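Local coordinates for protein fructose-1,6-bisphosphatase/inositol-1-monophosphatase (Thermotoga maritima, PDB 2P3N) that removes phosphate from inositol 1-phosphate, fructose 1,6-bisphosphate and several other phosphate esters with the help of magnesium, working as a homotetramer, at residues A[40-45]-A[82-87]; A[110-113]-A[118-121]. All coordinates share one frame; numbering follows the deposited sequence.

Contact 1: residues A[40-45]-A[82-87]; sequences EIDREA and DGTINF
Asp42 and Thr84 reach toward each other from opposite directions and meet in a single hydrogen bond, Thr84 OG1 giving its proton to Asp42 OD1 at 2.7 Å. Asp42 is the side chain to follow outward. Its CB leaves the helix beginning at residue 40 at an angle to the partner segment, and with CG beside the backbone N and anti to the carbonyl carbon (chi1 -72°) the carboxylate extends across the gap. CG itself stays 3.8 Å from Thr84 OG1. Beyond it the two oxygens divide their work: OD1 accepts the threonine hydroxyl through its syn lone pair, while OD2 lies 3.4 Å from the methyl Thr84 CG2 and is hydrogen-bonded to Thr39 OG1, just ahead of the helix. The carboxylate is thus tied at both oxygens, which should fix its rotation, and Ile81, a ligand of the magnesium ion, packs against it.

Beside this polar link runs a thinner apolar one. The methyl Ile41 CG2 approaches the Phe87 ring obliquely, 4.1 Å from CZ, and the two side chains cross at about a right angle. Phe87 CG is anti to its backbone N (chi1 178°), which sends the ring out toward helix 40-56; Phe94 meets that ring edge-to-face.

Gly83 occupies the N-cap position, and Phe87 N bonds back to Gly83 O at 2.9 Å in the first turn. Asp82, Gly83 and Thr84 probably bind substrate, as in relatives. Asp42 holds the Thr84 hydroxyl close to the magnesium ion, in the metal-dependent phosphatase site of the inositol monophosphatase superfamily.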
loop_
_atom_site.group_PDB
_atom_site.type_symbol
_atom_site.label_atom_id
_atom_site.label_comp_id
_atom_site.label_asym_id
_atom_site.label_seq_id
_atom_site.Cartn_x
_atom_site.Cartn_y
_atom_site.Cartn_z
ATOM N N GLU A 40 1.872 -9.645 -24.370
ATOM C CA GLU A 40 3.294 -9.929 -24.341
ATOM C C GLU A 40 3.796 -9.934 -22.895
ATOM O O GLU A 40 4.856 -10.499 -22.598
ATOM C CB GLU A 40 4.060 -8.880 -25.155
ATOM C CG GLU A 40 5.551 -9.182 -25.326
ATOM C CD GLU A 40 5.811 -10.458 -26.129
ATOM O OE1 GLU A 40 6.945 -10.996 -26.064
ATOM O OE2 GLU A 40 4.879 -10.920 -26.829
ATOM N N ILE A 41 3.038 -9.310 -21.992
ATOM C CA ILE A 41 3.444 -9.276 -20.588
ATOM C C ILE A 41 3.071 -10.590 -19.897
ATOM O O ILE A 41 3.708 -10.978 -18.918
ATOM C CB ILE A 41 2.822 -8.080 -19.842
ATOM C CG1 ILE A 41 3.258 -6.774 -20.502
ATOM C CG2 ILE A 41 3.339 -8.032 -18.419
ATOM C CD1 ILE A 41 2.802 -6.615 -21.920
ATOM N N ASP A 42 2.043 -11.271 -20.407
ATOM C CA ASP A 42 1.646 -12.567 -19.855
ATOM C C ASP A 42 2.870 -13.476 -20.040
ATOM O O ASP A 42 3.284 -14.188 -19.121
ATOM C CB ASP A 42 0.463 -13.167 -20.637
ATOM C CG ASP A 42 -0.864 -12.436 -20.388
ATOM O OD1 ASP A 42 -1.755 -13.006 -19.715
ATOM O OD2 ASP A 42 -1.026 -11.297 -20.868
ATOM N N ARG A 43 3.448 -13.419 -21.243
ATOM C CA ARG A 43 4.619 -14.222 -21.615
ATOM C C ARG A 43 5.896 -13.823 -20.895
ATOM O O ARG A 43 6.675 -14.666 -20.470
ATOM C CB ARG A 43 4.893 -14.114 -23.114
ATOM C CG ARG A 43 3.792 -14.592 -24.018
ATOM C CD ARG A 43 4.259 -14.489 -25.465
ATOM N NE ARG A 43 3.201 -14.801 -26.423
ATOM C CZ ARG A 43 2.209 -13.977 -26.735
ATOM N NH1 ARG A 43 2.141 -12.779 -26.166
ATOM N NH2 ARG A 43 1.281 -14.351 -27.607
ATOM N N GLU A 44 6.130 -12.528 -20.799
ATOM C CA GLU A 44 7.316 -12.030 -20.138
ATOM C C GLU A 44 7.263 -12.428 -18.666
ATOM O O GLU A 44 8.278 -12.792 -18.076
ATOM C CB GLU A 44 7.366 -10.514 -20.314
ATOM C CG GLU A 44 8.467 -9.808 -19.574
ATOM C CD GLU A 44 8.591 -8.361 -20.003
ATOM O OE1 GLU A 44 7.559 -7.748 -20.351
ATOM O OE2 GLU A 44 9.721 -7.839 -19.987
ATOM N N ALA A 45 6.067 -12.375 -18.088
ATOM C CA ALA A 45 5.872 -12.729 -16.694
ATOM C C ALA A 45 6.095 -14.220 -16.523
ATOM O O ALA A 45 6.672 -14.665 -15.529
ATOM C CB ALA A 45 4.467 -12.362 -16.253
ATOM N N ASP A 82 -3.627 -14.216 -14.137
ATOM C CA ASP A 82 -4.987 -14.718 -14.044
ATOM C C ASP A 82 -5.887 -13.486 -13.987
ATOM O O ASP A 82 -5.986 -12.821 -12.961
ATOM C CB ASP A 82 -5.148 -15.586 -12.793
ATOM C CG ASP A 82 -6.533 -16.208 -12.684
ATOM O OD1 ASP A 82 -6.760 -17.008 -11.750
ATOM O OD2 ASP A 82 -7.397 -15.898 -13.530
ATOM N N GLY A 83 -6.526 -13.171 -15.104
ATOM C CA GLY A 83 -7.380 -11.998 -15.149
ATOM C C GLY A 83 -6.746 -10.997 -16.100
ATOM O O GLY A 83 -6.662 -9.803 -15.809
ATOM N N THR A 84 -6.301 -11.501 -17.249
ATOM C CA THR A 84 -5.648 -10.686 -18.265
ATOM C C THR A 84 -6.520 -9.538 -18.782
ATOM O O THR A 84 -6.004 -8.471 -19.151
ATOM C CB THR A 84 -5.192 -11.565 -19.453
ATOM O OG1 THR A 84 -4.368 -12.636 -18.964
ATOM C CG2 THR A 84 -4.397 -10.738 -20.451
ATOM N N ILE A 85 -7.835 -9.746 -18.802
ATOM C CA ILE A 85 -8.752 -8.707 -19.270
ATOM C C ILE A 85 -8.706 -7.542 -18.294
ATOM O O ILE A 85 -8.537 -6.393 -18.691
ATOM C CB ILE A 85 -10.197 -9.246 -19.370
ATOM C CG1 ILE A 85 -10.285 -10.253 -20.521
ATOM C CG2 ILE A 85 -11.180 -8.097 -19.554
ATOM C CD1 ILE A 85 -11.609 -10.969 -20.629
ATOM N N ASN A 86 -8.861 -7.852 -17.012
ATOM C CA ASN A 86 -8.809 -6.838 -15.971
ATOM C C ASN A 86 -7.479 -6.113 -16.083
ATOM O O ASN A 86 -7.424 -4.881 -16.146
ATOM C CB ASN A 86 -8.895 -7.499 -14.600
ATOM C CG ASN A 86 -10.309 -7.746 -14.161
ATOM O OD1 ASN A 86 -10.544 -8.363 -13.125
ATOM N ND2 ASN A 86 -11.268 -7.260 -14.940
ATOM N N PHE A 87 -6.411 -6.909 -16.104
ATOM C CA PHE A 87 -5.045 -6.414 -16.209
ATOM C C PHE A 87 -4.906 -5.371 -17.323
ATOM O O PHE A 87 -4.263 -4.335 -17.151
ATOM C CB PHE A 87 -4.092 -7.587 -16.479
ATOM C CG PHE A 87 -2.667 -7.165 -16.658
ATOM C CD1 PHE A 87 -1.904 -6.767 -15.562
ATOM C CD2 PHE A 87 -2.115 -7.070 -17.932
ATOM C CE1 PHE A 87 -0.618 -6.273 -15.732
ATOM C CE2 PHE A 87 -0.833 -6.580 -18.117
ATOM C CZ PHE A 87 -0.081 -6.177 -17.013
#

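Contact 2: residues A[110-113]-A[118-121]; sequences VVHA and ETLY
Val111 and Leu120 face each other as a hydrogen-bonded pair of an antiparallel hairpin, their backbones joined by Val111 N to Leu120 O at 2.8 Å and Leu120 N to Val111 O at 3.0 Å. The first of these is nearly straight, 171° at the hydrogen. Ala113 and Glu118 repeat the pattern nearer the turn, with Ala113 N to Glu118 O at 3.0 Å and a longer return bond from Glu118 N to Ala113 O. Between these rungs the alpha hydrogens of His112 and Thr119 point at carbonyl oxygens, Glu118 O and Val111 O respectively, which knits the backbones closely.

The tight side-chain part lies on the face carrying His112 and Thr119. Thr119 OG1 sits at the edge of the imidazole, near its plane, 2.9 Å from His112 ND1, in a hydrogen bond in which either partner could be the donor; at 135° it is bent. His112 CG is anti to the backbone N (chi1 177°), which stands the ring on this face next to Thr119, with ND1 turned to OG1. Arg12 NE also binds Thr119 OG1, tying this face to helix 2-21.

Further along the same face the fit is looser. Val110 and Tyr121 meet chiefly through their CB atoms, 4.0 Å apart, and the phenol ring turns off from Val110 and lies almost parallel with the Phe129 ring; Gly132 of a neighbouring subunit packs on Tyr121. Neither part is open to solvent. On the opposite face Val111, Ala113 and Leu120 pack on helix 177-185, and the Glu118 carboxylate is hydrogen-bonded at OE2 to Tyr183 and salt-bridged at OE1 to Arg188. Here a regular beta hairpin, within a mixed sheet, is sandwiched between helices 2-21 and 177-185, part of the layered alpha/beta fold of this phosphatase family.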
loop_
_atom_site.group_PDB
_atom_site.type_symbol
_atom_site.label_atom_id
_atom_site.label_comp_id
_atom_site.label_asym_id
_atom_site.label_seq_id
_atom_site.Cartn_x
_atom_site.Cartn_y
_atom_site.Cartn_z
ATOM N N VAL A 110 0.002 -20.658 -4.174
ATOM C CA VAL A 110 0.198 -19.260 -3.840
ATOM C C VAL A 110 -0.439 -18.396 -4.918
ATOM O O VAL A 110 -0.298 -18.670 -6.112
ATOM C CB VAL A 110 1.702 -18.919 -3.656
ATOM C CG1 VAL A 110 2.523 -19.608 -4.705
ATOM C CG2 VAL A 110 1.909 -17.416 -3.723
ATOM N N VAL A 111 -1.191 -17.387 -4.482
ATOM C CA VAL A 111 -1.866 -16.456 -5.389
ATOM C C VAL A 111 -1.429 -15.058 -4.958
ATOM O O VAL A 111 -1.509 -14.713 -3.780
ATOM C CB VAL A 111 -3.425 -16.562 -5.285
ATOM C CG1 VAL A 111 -4.091 -15.573 -6.232
ATOM C CG2 VAL A 111 -3.878 -17.958 -5.619
ATOM N N HIS A 112 -0.952 -14.257 -5.901
ATOM C CA HIS A 112 -0.506 -12.912 -5.566
ATOM C C HIS A 112 -1.129 -11.821 -6.439
ATOM O O HIS A 112 -0.779 -11.678 -7.608
ATOM C CB HIS A 112 1.026 -12.824 -5.635
ATOM C CG HIS A 112 1.561 -11.450 -5.373
ATOM N ND1 HIS A 112 1.380 -10.799 -4.173
ATOM C CD2 HIS A 112 2.239 -10.589 -6.170
ATOM C CE1 HIS A 112 1.924 -9.596 -4.242
ATOM N NE2 HIS A 112 2.453 -9.444 -5.441
ATOM N N ALA A 113 -2.061 -11.068 -5.852
ATOM C CA ALA A 113 -2.725 -9.972 -6.544
ATOM C C ALA A 113 -1.836 -8.770 -6.291
ATOM O O ALA A 113 -1.854 -8.181 -5.211
ATOM C CB ALA A 113 -4.105 -9.742 -5.969
ATOM N N GLU A 118 -1.990 -8.391 -1.988
ATOM C CA GLU A 118 -2.571 -9.505 -1.272
ATOM C C GLU A 118 -1.885 -10.772 -1.717
ATOM O O GLU A 118 -1.836 -11.074 -2.907
ATOM C CB GLU A 118 -4.055 -9.605 -1.574
ATOM C CG GLU A 118 -4.821 -8.363 -1.183
ATOM C CD GLU A 118 -6.302 -8.510 -1.405
ATOM O OE1 GLU A 118 -7.062 -7.788 -0.721
ATOM O OE2 GLU A 118 -6.699 -9.340 -2.262
ATOM N N THR A 119 -1.330 -11.502 -0.759
ATOM C CA THR A 119 -0.659 -12.748 -1.063
ATOM C C THR A 119 -1.285 -13.840 -0.207
ATOM O O THR A 119 -1.060 -13.918 1.000
ATOM C CB THR A 119 0.865 -12.691 -0.778
ATOM O OG1 THR A 119 1.431 -11.503 -1.353
ATOM C CG2 THR A 119 1.556 -13.906 -1.425
ATOM N N LEU A 120 -2.089 -14.672 -0.859
ATOM C CA LEU A 120 -2.762 -15.775 -0.210
ATOM C C LEU A 120 -2.012 -17.048 -0.585
ATOM O O LEU A 120 -1.682 -17.255 -1.748
ATOM C CB LEU A 120 -4.215 -15.825 -0.687
ATOM C CG LEU A 120 -4.920 -14.493 -0.410
ATOM C CD1 LEU A 120 -4.815 -13.616 -1.637
ATOM C CD2 LEU A 120 -6.378 -14.718 -0.058
ATOM N N TYR A 121 -1.714 -17.890 0.399
ATOM C CA TYR A 121 -0.997 -19.130 0.123
ATOM C C TYR A 121 -1.313 -20.231 1.115
ATOM O O TYR A 121 -1.846 -19.986 2.191
ATOM C CB TYR A 121 0.512 -18.890 0.124
ATOM C CG TYR A 121 1.001 -18.191 1.361
ATOM C CD1 TYR A 121 0.898 -16.807 1.490
ATOM C CD2 TYR A 121 1.517 -18.916 2.430
ATOM C CE1 TYR A 121 1.294 -16.161 2.658
ATOM C CE2 TYR A 121 1.915 -18.283 3.604
ATOM C CZ TYR A 121 1.799 -16.908 3.710
ATOM O OH TYR A 121 2.180 -16.292 4.872
#

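Contact 1 and contact 2 are about 16 Å apart between centres and do not touch, their nearest atoms being about 6 Å apart. Contact 1 lies at the magnesium site: the Thr84 side chain is about 4 Å from the bound metal, and that of Asp42 about 5 Å from that of the magnesium ligand Glu65. Contact 2 belongs to the sheet behind the site, with the Val111 side chain about 11 Å from the metal and about 6 Å from the side chain of Asp82. Strand 95-102 connects them, pairing with strand 105-113 and, through Ser95, bonding to the Asp82 backbone. Helix 2-21 packs against both; Ala178 of helix 177-185 packs on Val111 and hydrogen-bonds through its N to Asp82 OD1.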